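Local structure of Thiol:disulfide interchange protein dsbA-like (Escherichia coli, 3C7M) at residues G62-Q67 with E109-G114; F25-P30 with A102-K107. The protein introduces disulfide bonds into other proteins by handing over its own, and with its partner DsbI forms an essential disulfide in AssT. All blocks are in the same frame, centred on the assembly; numbering follows the deposited sequence.

Contact 1: residues G62-Q67 with E109-G114; sequences GEYGKQ and ERWSDG. With CD (cadmium ion), chain C; CD (cadmium ion), chain D.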
ATOM      1  N   GLY A  62       6.213 -10.072   8.138  1.00 12.20           N
ATOM      2  CA  GLY A  62       7.646  -9.854   8.081  1.00 11.36           C
ATOM      3  C   GLY A  62       8.226  -9.336   9.379  1.00 10.89           C
ATOM      4  O   GLY A  62       7.499  -8.903  10.285  1.00 11.81           O
ATOM      5  N   GLU A  63       9.548  -9.381   9.476  0.50 10.22           N
ATOM      6  CA  GLU A  63      10.224  -8.979  10.700  0.50  9.51           C
ATOM      7  C   GLU A  63      10.191  -7.466  10.933  0.50  9.30           C
ATOM      8  O   GLU A  63      10.309  -7.010  12.071  0.50  9.36           O
ATOM      9  CB  GLU A  63      11.648  -9.537  10.734  0.50  9.77           C
ATOM     10  CG  GLU A  63      11.659 -11.032  11.011  0.50  9.58           C
ATOM     11  CD  GLU A  63      12.911 -11.745  10.538  0.50  9.78           C
ATOM     12  OE1 GLU A  63      13.424 -11.440   9.436  0.50  9.22           O
ATOM     13  OE2 GLU A  63      13.371 -12.654  11.260  0.50 10.19           O
ATOM     14  N   TYR A  64       9.988  -6.705   9.855  1.00  8.67           N
ATOM     15  CA  TYR A  64      10.043  -5.242   9.918  1.00  8.69           C
ATOM     16  C   TYR A  64       8.754  -4.564   9.471  1.00  8.51           C
ATOM     17  O   TYR A  64       8.771  -3.414   9.033  1.00  8.55           O
ATOM     18  CB  TYR A  64      11.222  -4.743   9.086  1.00  8.71           C
ATOM     19  CG  TYR A  64      12.560  -5.097   9.685  1.00  8.58           C
ATOM     20  CD1 TYR A  64      13.003  -4.466  10.840  1.00  9.29           C
ATOM     21  CD2 TYR A  64      13.381  -6.059   9.096  1.00  8.35           C
ATOM     22  CE1 TYR A  64      14.228  -4.775  11.400  1.00  9.49           C
ATOM     23  CE2 TYR A  64      14.621  -6.375   9.650  1.00  8.55           C
ATOM     24  CZ  TYR A  64      15.028  -5.726  10.797  1.00  8.50           C
ATOM     25  OH  TYR A  64      16.245  -6.015  11.371  1.00  9.77           O
ATOM     26  N   GLY A  65       7.635  -5.273   9.602  1.00  8.38           N
ATOM     27  CA  GLY A  65       6.330  -4.719   9.228  1.00  8.51           C
ATOM     28  C   GLY A  65       6.025  -3.376   9.876  1.00  8.87           C
ATOM     29  O   GLY A  65       5.487  -2.479   9.225  1.00  8.67           O
ATOM     30  N   LYS A  66       6.370  -3.231  11.151  1.00  8.97           N
ATOM     31  CA  LYS A  66       6.096  -1.994  11.871  1.00  9.55           C
ATOM     32  C   LYS A  66       6.943  -0.841  11.317  1.00  8.86           C
ATOM     33  O   LYS A  66       6.427   0.247  11.057  1.00  9.23           O
ATOM     34  CB  LYS A  66       6.327  -2.186  13.376  1.00 10.09           C
ATOM     35  CG  LYS A  66       6.349  -0.904  14.216  1.00 13.83           C
ATOM     36  CD  LYS A  66       5.014  -0.179  14.198  1.00 17.46           C
ATOM     37  N   GLN A  67       8.237  -1.088  11.132  1.00  8.51           N
ATOM     38  CA  GLN A  67       9.137  -0.067  10.580  1.00  8.77           C
ATOM     39  C   GLN A  67       8.748   0.338   9.168  1.00  8.23           C
ATOM     40  O   GLN A  67       8.805   1.528   8.824  1.00  8.66           O
ATOM     41  CB  GLN A  67      10.591  -0.549  10.615  1.00  8.95           C
ATOM     42  CG  GLN A  67      11.197  -0.586  12.019  1.00 10.00           C
ATOM     43  CD  GLN A  67      10.715  -1.752  12.848  1.00 10.54           C
ATOM     44  OE1 GLN A  67      10.226  -2.764  12.329  1.00 10.23           O
ATOM     45  NE2 GLN A  67      10.841  -1.611  14.165  1.00 14.21           N
ATOM     46  N   GLU A 109      17.724  -9.540   1.157  1.00 10.77           N
ATOM     47  CA  GLU A 109      18.182  -8.819   2.348  1.00 10.07           C
ATOM     48  C   GLU A 109      17.201  -9.040   3.490  1.00  9.89           C
ATOM     49  O   GLU A 109      15.982  -9.002   3.288  1.00  9.51           O
ATOM     50  CB  GLU A 109      18.324  -7.323   2.041  1.00  9.96           C
ATOM     51  CG  GLU A 109      18.722  -6.449   3.222  1.00  9.92           C
ATOM     52  CD  GLU A 109      20.102  -6.774   3.775  1.00  9.56           C
ATOM     53  OE1 GLU A 109      21.107  -6.300   3.213  1.00 11.82           O
ATOM     54  OE2 GLU A 109      20.181  -7.466   4.804  1.00  9.64           O
ATOM     55  N   ARG A 110      17.735  -9.302   4.679  1.00  9.43           N
ATOM     56  CA  ARG A 110      16.891  -9.512   5.855  1.00  9.08           C
ATOM     57  C   ARG A 110      17.292  -8.645   7.039  1.00  9.16           C
ATOM     58  O   ARG A 110      16.670  -8.714   8.093  1.00  8.75           O
ATOM     59  CB  ARG A 110      16.880 -10.994   6.272  1.00  9.32           C
ATOM     60  CG  ARG A 110      16.221 -11.966   5.271  1.00  9.54           C
ATOM     61  CD  ARG A 110      14.723 -11.673   5.073  1.00 10.16           C
ATOM     62  NE  ARG A 110      14.111 -12.597   4.116  1.00 12.32           N
ATOM     63  CZ  ARG A 110      14.025 -12.390   2.804  1.00 12.59           C
ATOM     64  NH1 ARG A 110      14.506 -11.281   2.254  1.00 10.68           N
ATOM     65  NH2 ARG A 110      13.439 -13.302   2.034  1.00 15.23           N
ATOM     66  N   TRP A 111      18.318  -7.822   6.854  1.00  8.59           N
ATOM     67  CA  TRP A 111      18.765  -6.862   7.867  1.00  8.44           C
ATOM     68  C   TRP A 111      18.860  -7.499   9.259  1.00  9.22           C
ATOM     69  O   TRP A 111      18.315  -6.971  10.229  1.00  9.30           O
ATOM     70  CB  TRP A 111      17.814  -5.656   7.942  1.00  8.80           C
ATOM     71  CG  TRP A 111      17.538  -4.946   6.639  1.00  8.51           C
ATOM     72  CD1 TRP A 111      18.213  -3.864   6.126  1.00  8.60           C
ATOM     73  CD2 TRP A 111      16.473  -5.224   5.722  1.00  8.03           C
ATOM     74  NE1 TRP A 111      17.646  -3.477   4.936  1.00  8.70           N
ATOM     75  CE2 TRP A 111      16.577  -4.290   4.662  1.00  8.05           C
ATOM     76  CE3 TRP A 111      15.446  -6.175   5.684  1.00  7.51           C
ATOM     77  CZ2 TRP A 111      15.689  -4.280   3.581  1.00  9.03           C
ATOM     78  CZ3 TRP A 111      14.556  -6.164   4.610  1.00  9.16           C
ATOM     79  CH2 TRP A 111      14.693  -5.226   3.567  1.00  8.56           C
ATOM     80  N   SER A 112      19.524  -8.648   9.354  1.00  9.56           N
ATOM     81  CA  SER A 112      19.734  -9.309  10.657  1.00 10.12           C
ATOM     82  C   SER A 112      18.436  -9.738  11.357  1.00 10.36           C
ATOM     83  O   SER A 112      18.364  -9.814  12.594  1.00 10.93           O
ATOM     84  CB  SER A 112      20.583  -8.423  11.582  1.00  9.86           C
ATOM     85  OG  SER A 112      21.859  -8.183  11.012  1.00 11.81           O
ATOM     86  N   ASP A 113      17.407 -10.004  10.560  1.00 10.50           N
ATOM     87  CA  ASP A 113      16.215 -10.723  11.016  1.00 11.19           C
ATOM     88  C   ASP A 113      15.507 -10.108  12.209  1.00 11.05           C
ATOM     89  O   ASP A 113      15.193 -10.788  13.191  1.00 11.79           O
ATOM     90  CB  ASP A 113      16.570 -12.181  11.282  1.00 11.35           C
ATOM     91  CG  ASP A 113      17.173 -12.835  10.075  1.00 12.71           C
ATOM     92  OD1 ASP A 113      16.421 -13.156   9.131  1.00 13.22           O
ATOM     93  OD2 ASP A 113      18.408 -12.997  10.055  1.00 17.38           O
ATOM     94  N   GLY A 114      15.256  -8.809  12.106  1.00 10.81           N
ATOM     95  CA  GLY A 114      14.525  -8.089  13.135  1.00 10.29           C
ATOM     96  C   GLY A 114      15.419  -7.325  14.090  1.00 10.41           C
ATOM     97  O   GLY A 114      14.963  -6.376  14.736  1.00 10.71           O
TER
HETATM   98 CD    CD C 196      14.329 -13.965   9.292  0.92 11.34          CD
HETATM   99 CD    CD D 197      22.389  -7.165   5.329  0.94 10.93          CD
HETATM  100  O   HOH W   1      14.054  -9.296   7.933  1.00 11.55           O
HETATM  101  O   HOH W   2      15.505 -15.831   8.037  1.00 25.58           O

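Contact 2: residues F25-P30 with A102-K107; sequences FSYACP and AAYHDK. With CD (cadmium ion), chain F.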
ATOM      1  N   PHE A  25      -1.210  -3.963   1.425  1.00  8.52           N
ATOM      2  CA  PHE A  25      -0.014  -4.644   0.931  1.00  8.85           C
ATOM      3  C   PHE A  25       1.014  -4.804   2.034  1.00  8.96           C
ATOM      4  O   PHE A  25       0.877  -4.225   3.111  1.00  8.65           O
ATOM      5  CB  PHE A  25       0.591  -3.893  -0.267  1.00  9.31           C
ATOM      6  CG  PHE A  25       1.391  -2.677   0.117  1.00  9.31           C
ATOM      7  CD1 PHE A  25       0.767  -1.547   0.667  1.00  9.58           C
ATOM      8  CD2 PHE A  25       2.773  -2.670  -0.038  1.00 10.22           C
ATOM      9  CE1 PHE A  25       1.515  -0.428   1.044  1.00 10.97           C
ATOM     10  CE2 PHE A  25       3.518  -1.552   0.338  1.00  9.85           C
ATOM     11  CZ  PHE A  25       2.884  -0.436   0.873  1.00 10.11           C
ATOM     12  N   SER A  26       2.029  -5.614   1.749  1.00  9.15           N
ATOM     13  CA  SER A  26       3.193  -5.754   2.631  1.00  9.29           C
ATOM     14  C   SER A  26       4.454  -5.748   1.798  1.00  9.43           C
ATOM     15  O   SER A  26       4.496  -6.361   0.730  1.00  9.68           O
ATOM     16  CB  SER A  26       3.129  -7.074   3.401  1.00  9.72           C
ATOM     17  OG  SER A  26       4.384  -7.377   3.998  1.00  9.94           O
ATOM     18  N   TYR A  27       5.493  -5.076   2.289  1.00  8.89           N
ATOM     19  CA  TYR A  27       6.788  -5.088   1.614  1.00  9.18           C
ATOM     20  C   TYR A  27       7.294  -6.530   1.409  1.00  9.94           C
ATOM     21  O   TYR A  27       8.039  -6.809   0.461  1.00 10.38           O
ATOM     22  CB  TYR A  27       7.816  -4.270   2.416  1.00  9.15           C
ATOM     23  CG  TYR A  27       8.355  -5.012   3.620  1.00  8.73           C
ATOM     24  CD1 TYR A  27       7.633  -5.075   4.810  1.00  8.46           C
ATOM     25  CD2 TYR A  27       9.580  -5.675   3.554  1.00  8.16           C
ATOM     26  CE1 TYR A  27       8.114  -5.782   5.910  1.00  8.17           C
ATOM     27  CE2 TYR A  27      10.071  -6.373   4.644  1.00  7.63           C
ATOM     28  CZ  TYR A  27       9.341  -6.425   5.810  1.00  8.43           C
ATOM     29  OH  TYR A  27       9.845  -7.114   6.883  1.00  9.01           O
ATOM     30  N   ALA A  28       6.889  -7.436   2.301  1.00 10.33           N
ATOM     31  CA  ALA A  28       7.422  -8.806   2.322  1.00 11.61           C
ATOM     32  C   ALA A  28       6.619  -9.786   1.466  1.00 12.98           C
ATOM     33  O   ALA A  28       6.906 -10.988   1.445  1.00 13.26           O
ATOM     34  CB  ALA A  28       7.524  -9.300   3.750  1.00 11.16           C
ATOM     35  N   CYS A  29       5.624  -9.275   0.752  1.00 14.16           N
ATOM     36  CA  CYS A  29       4.746 -10.142  -0.023  1.00 14.85           C
ATOM     37  C   CYS A  29       5.157 -10.158  -1.492  1.00 14.80           C
ATOM     38  O   CYS A  29       5.158  -9.116  -2.149  1.00 14.43           O
ATOM     39  CB  CYS A  29       3.294  -9.702   0.114  1.00 14.87           C
ATOM     40  SG  CYS A  29       2.207 -10.595  -1.025  1.00 17.78           S
ATOM     41  N   PRO A  30       5.508 -11.349  -2.019  1.00 14.95           N
ATOM     42  CA  PRO A  30       5.985 -11.407  -3.404  1.00 15.15           C
ATOM     43  C   PRO A  30       4.939 -10.997  -4.453  1.00 15.02           C
ATOM     44  O   PRO A  30       5.293 -10.369  -5.458  1.00 15.04           O
ATOM     45  CB  PRO A  30       6.394 -12.872  -3.579  1.00 15.39           C
ATOM     46  CG  PRO A  30       5.605 -13.610  -2.567  1.00 15.43           C
ATOM     47  CD  PRO A  30       5.488 -12.681  -1.385  1.00 15.42           C
ATOM     48  N   ALA A 102      12.878  -4.487  -3.805  1.00  9.21           N
ATOM     49  CA  ALA A 102      14.129  -4.956  -4.419  1.00  9.60           C
ATOM     50  C   ALA A 102      15.042  -5.602  -3.382  1.00 10.24           C
ATOM     51  O   ALA A 102      15.592  -6.681  -3.615  1.00 10.45           O
ATOM     52  CB  ALA A 102      14.844  -3.830  -5.149  1.00 10.12           C
ATOM     53  N   ALA A 103      15.197  -4.951  -2.232  1.00  9.73           N
ATOM     54  CA  ALA A 103      16.068  -5.481  -1.184  1.00  9.90           C
ATOM     55  C   ALA A 103      15.578  -6.839  -0.692  1.00 10.06           C
ATOM     56  O   ALA A 103      16.339  -7.799  -0.661  1.00  9.72           O
ATOM     57  CB  ALA A 103      16.192  -4.485  -0.021  1.00  9.95           C
ATOM     58  N   TYR A 104      14.306  -6.917  -0.317  1.00  9.33           N
ATOM     59  CA  TYR A 104      13.748  -8.130   0.260  1.00  9.65           C
ATOM     60  C   TYR A 104      13.640  -9.281  -0.749  1.00 10.28           C
ATOM     61  O   TYR A 104      14.068 -10.393  -0.457  1.00 10.81           O
ATOM     62  CB  TYR A 104      12.383  -7.836   0.905  1.00  9.54           C
ATOM     63  CG  TYR A 104      11.778  -9.025   1.610  1.00  9.95           C
ATOM     64  CD1 TYR A 104      11.047  -9.969   0.898  1.00  9.55           C
ATOM     65  CD2 TYR A 104      11.938  -9.209   2.977  1.00 10.15           C
ATOM     66  CE1 TYR A 104      10.486 -11.075   1.525  1.00 10.78           C
ATOM     67  CE2 TYR A 104      11.383 -10.314   3.625  1.00 11.17           C
ATOM     68  CZ  TYR A 104      10.659 -11.242   2.889  1.00 10.03           C
ATOM     69  OH  TYR A 104      10.098 -12.343   3.508  1.00 12.50           O
ATOM     70  N   HIS A 105      13.056  -9.008  -1.913  1.00 10.95           N
ATOM     71  CA  HIS A 105      12.720 -10.062  -2.871  1.00 11.55           C
ATOM     72  C   HIS A 105      13.824 -10.362  -3.868  1.00 12.47           C
ATOM     73  O   HIS A 105      14.050 -11.525  -4.202  1.00 13.45           O
ATOM     74  CB  HIS A 105      11.408  -9.734  -3.593  1.00 11.81           C
ATOM     75  CG  HIS A 105      10.234  -9.621  -2.671  1.00 11.51           C
ATOM     76  ND1 HIS A 105       9.597 -10.719  -2.136  1.00 11.40           N
ATOM     77  CD2 HIS A 105       9.598  -8.536  -2.168  1.00 11.59           C
ATOM     78  CE1 HIS A 105       8.612 -10.319  -1.351  1.00 12.40           C
ATOM     79  NE2 HIS A 105       8.590  -8.997  -1.356  1.00 10.98           N
ATOM     80  N   ASP A 106      14.491  -9.328  -4.363  1.00 12.61           N
ATOM     81  CA  ASP A 106      15.527  -9.541  -5.374  1.00 13.37           C
ATOM     82  C   ASP A 106      16.872  -9.865  -4.734  1.00 13.48           C
ATOM     83  O   ASP A 106      17.590 -10.747  -5.210  1.00 14.80           O
ATOM     84  CB  ASP A 106      15.637  -8.342  -6.317  1.00 13.66           C
ATOM     85  CG  ASP A 106      14.332  -8.048  -7.054  1.00 14.36           C
ATOM     86  OD1 ASP A 106      13.566  -8.990  -7.341  1.00 15.88           O
ATOM     87  OD2 ASP A 106      14.076  -6.860  -7.337  1.00 14.72           O
ATOM     88  N   LYS A 107      17.210  -9.165  -3.654  1.00 13.05           N
ATOM     89  CA  LYS A 107      18.528  -9.320  -3.028  1.00 13.22           C
ATOM     90  C   LYS A 107      18.527 -10.225  -1.797  1.00 12.58           C
ATOM     91  O   LYS A 107      19.594 -10.554  -1.273  1.00 12.58           O
ATOM     92  CB  LYS A 107      19.123  -7.960  -2.670  1.00 13.62           C
ATOM     93  CG  LYS A 107      19.440  -7.096  -3.887  1.00 16.75           C
ATOM     94  CD  LYS A 107      20.223  -5.864  -3.483  1.00 21.89           C
ATOM     95  CE  LYS A 107      20.731  -5.104  -4.701  0.75 23.52           C
ATOM     96  NZ  LYS A 107      21.499  -3.882  -4.321  0.75 26.12           N
TER
HETATM   97 CD    CD F 199      10.295 -13.013  -2.327  0.53 14.76          CD
HETATM   98  O   HOH W   3      10.410 -13.580  -4.606  1.00 27.58           O

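Contact 1: residues G62-Q67 with E109-G114
Hydrogen bonding centres on the Tyr-64 hydroxyl. Tyr-64 OH donates to Trp-111 O at 2.6 Å, lying in the plane of that carbonyl with a C=O...O angle of 151°. It also accepts a weak bond from Gly-114 N at 3.1 Å, bent to 123° at the hydrogen, and is bonded to Asp-116 N, so three partners grip the phenol tip within the curl of 109-114. Trp-111, Ser-112, Asp-113 and Gly-114 all have positive phi, and Asp-113 N closes the curl on Arg-110 O. Glu-109 OE2 uses its anti lone pair to take Trp-111 N at 2.8 Å, while both carboxylate oxygens bind a second cadmium ion.

Metal binding joins the exposed side. The Glu-63 carboxylate holds a cadmium ion with both oxygens, OE1 at 2.7 Å and OE2 at 2.5 Å, while Asp-113 OD1 binds it at 2.2 Å; a water and one ligand from outside the segments complete the set. The two acids run side by side and point the same way, so the ion should offset much of the repulsion between them. A second water donates to Glu-63 OE1 and Arg-110 O, tying the carboxylate to the curl.

Packing surrounds the Tyr-64 ring. Arg-110 O meets its edge in plane, Trp-111 CB makes apolar contact 3.7 Å from Tyr-64 CE2, and the indole crosses obliquely with planes at 85°. Glu-109 CG covers the middle of one indole face.

Tyr-64, third residue of the type I turn Gly-62 to Gly-65, is the N-cap of helix 65-81. Its ring stacks on Phe-120 of helix 117-128, where Trp-111 NE1 bonds Thr-123 OG1, and the indole packs on Ala-103 of helix 92-106, all within the helical insertion of a DsbA-like thioredoxin fold.

Contact 2: residues F25-P30 with A102-K107
Ala-102 O is held by two backbone donors, Asp-106 N and Lys-107 N, each at 3.0 Å, the second closing a wider pi-type turn near the end of helix 92-106. That turn faces the CxxC active-site loop of a thioredoxin fold: Cys-29, half of the redox-active pair with Cys-32 and not disulfide-bonded here, is the N-cap of helix 30-38. His-105 reaches across, NE2 donating to Tyr-27 O at 2.9 Å along a carbonyl lone pair, though bent to 137° at the hydrogen. Its ND1 binds a cadmium ion at 2.4 Å, so both ring nitrogens are engaged and the imidazole's rotation is fixed.

Tyr-104, with CG anti to the backbone N (chi1 -176°), lays its ring over Ala-28. Ala-28 CA sits 4.0 Å from the ring centroid as a CH-pi contact, and Ala-28 CB touches the same ring. Tyr-27 turns its edge toward the face of the Tyr-104 ring in an offset edge-to-face pair with planes at 84°. An ST turn, Ala-28 N to Ser-26 OG, shapes the loop. The imidazole ends against the start of helix 30-38, His-105 CE1 lying 3.3 Å from Pro-30 N.

The contacts have centres about 11 Å apart on the same side of the chain's centre, and their segments alternate along the sequence: 25-30, 62-67, 102-107, 109-114. Segment 25-30 leaves strand 20-25 of the central sheet, whereas 62-67 begins helix 65-81 and the last two segments lie at and after the end of helix 92-106. Glu-109 N to Ala-103 O and Arg-110 NH1 to Tyr-104 O join the second segments, and the Tyr-27 hydroxyl bonds Tyr-64 N to join the first. Contact 2 thus joins the CxxC loop of the thioredoxin fold to helix 92-106, contact 1 helix 65-81 to the loop before helix 117-128, helices inserted between strands 52-57 and 165-168 as in DsbA-like proteins.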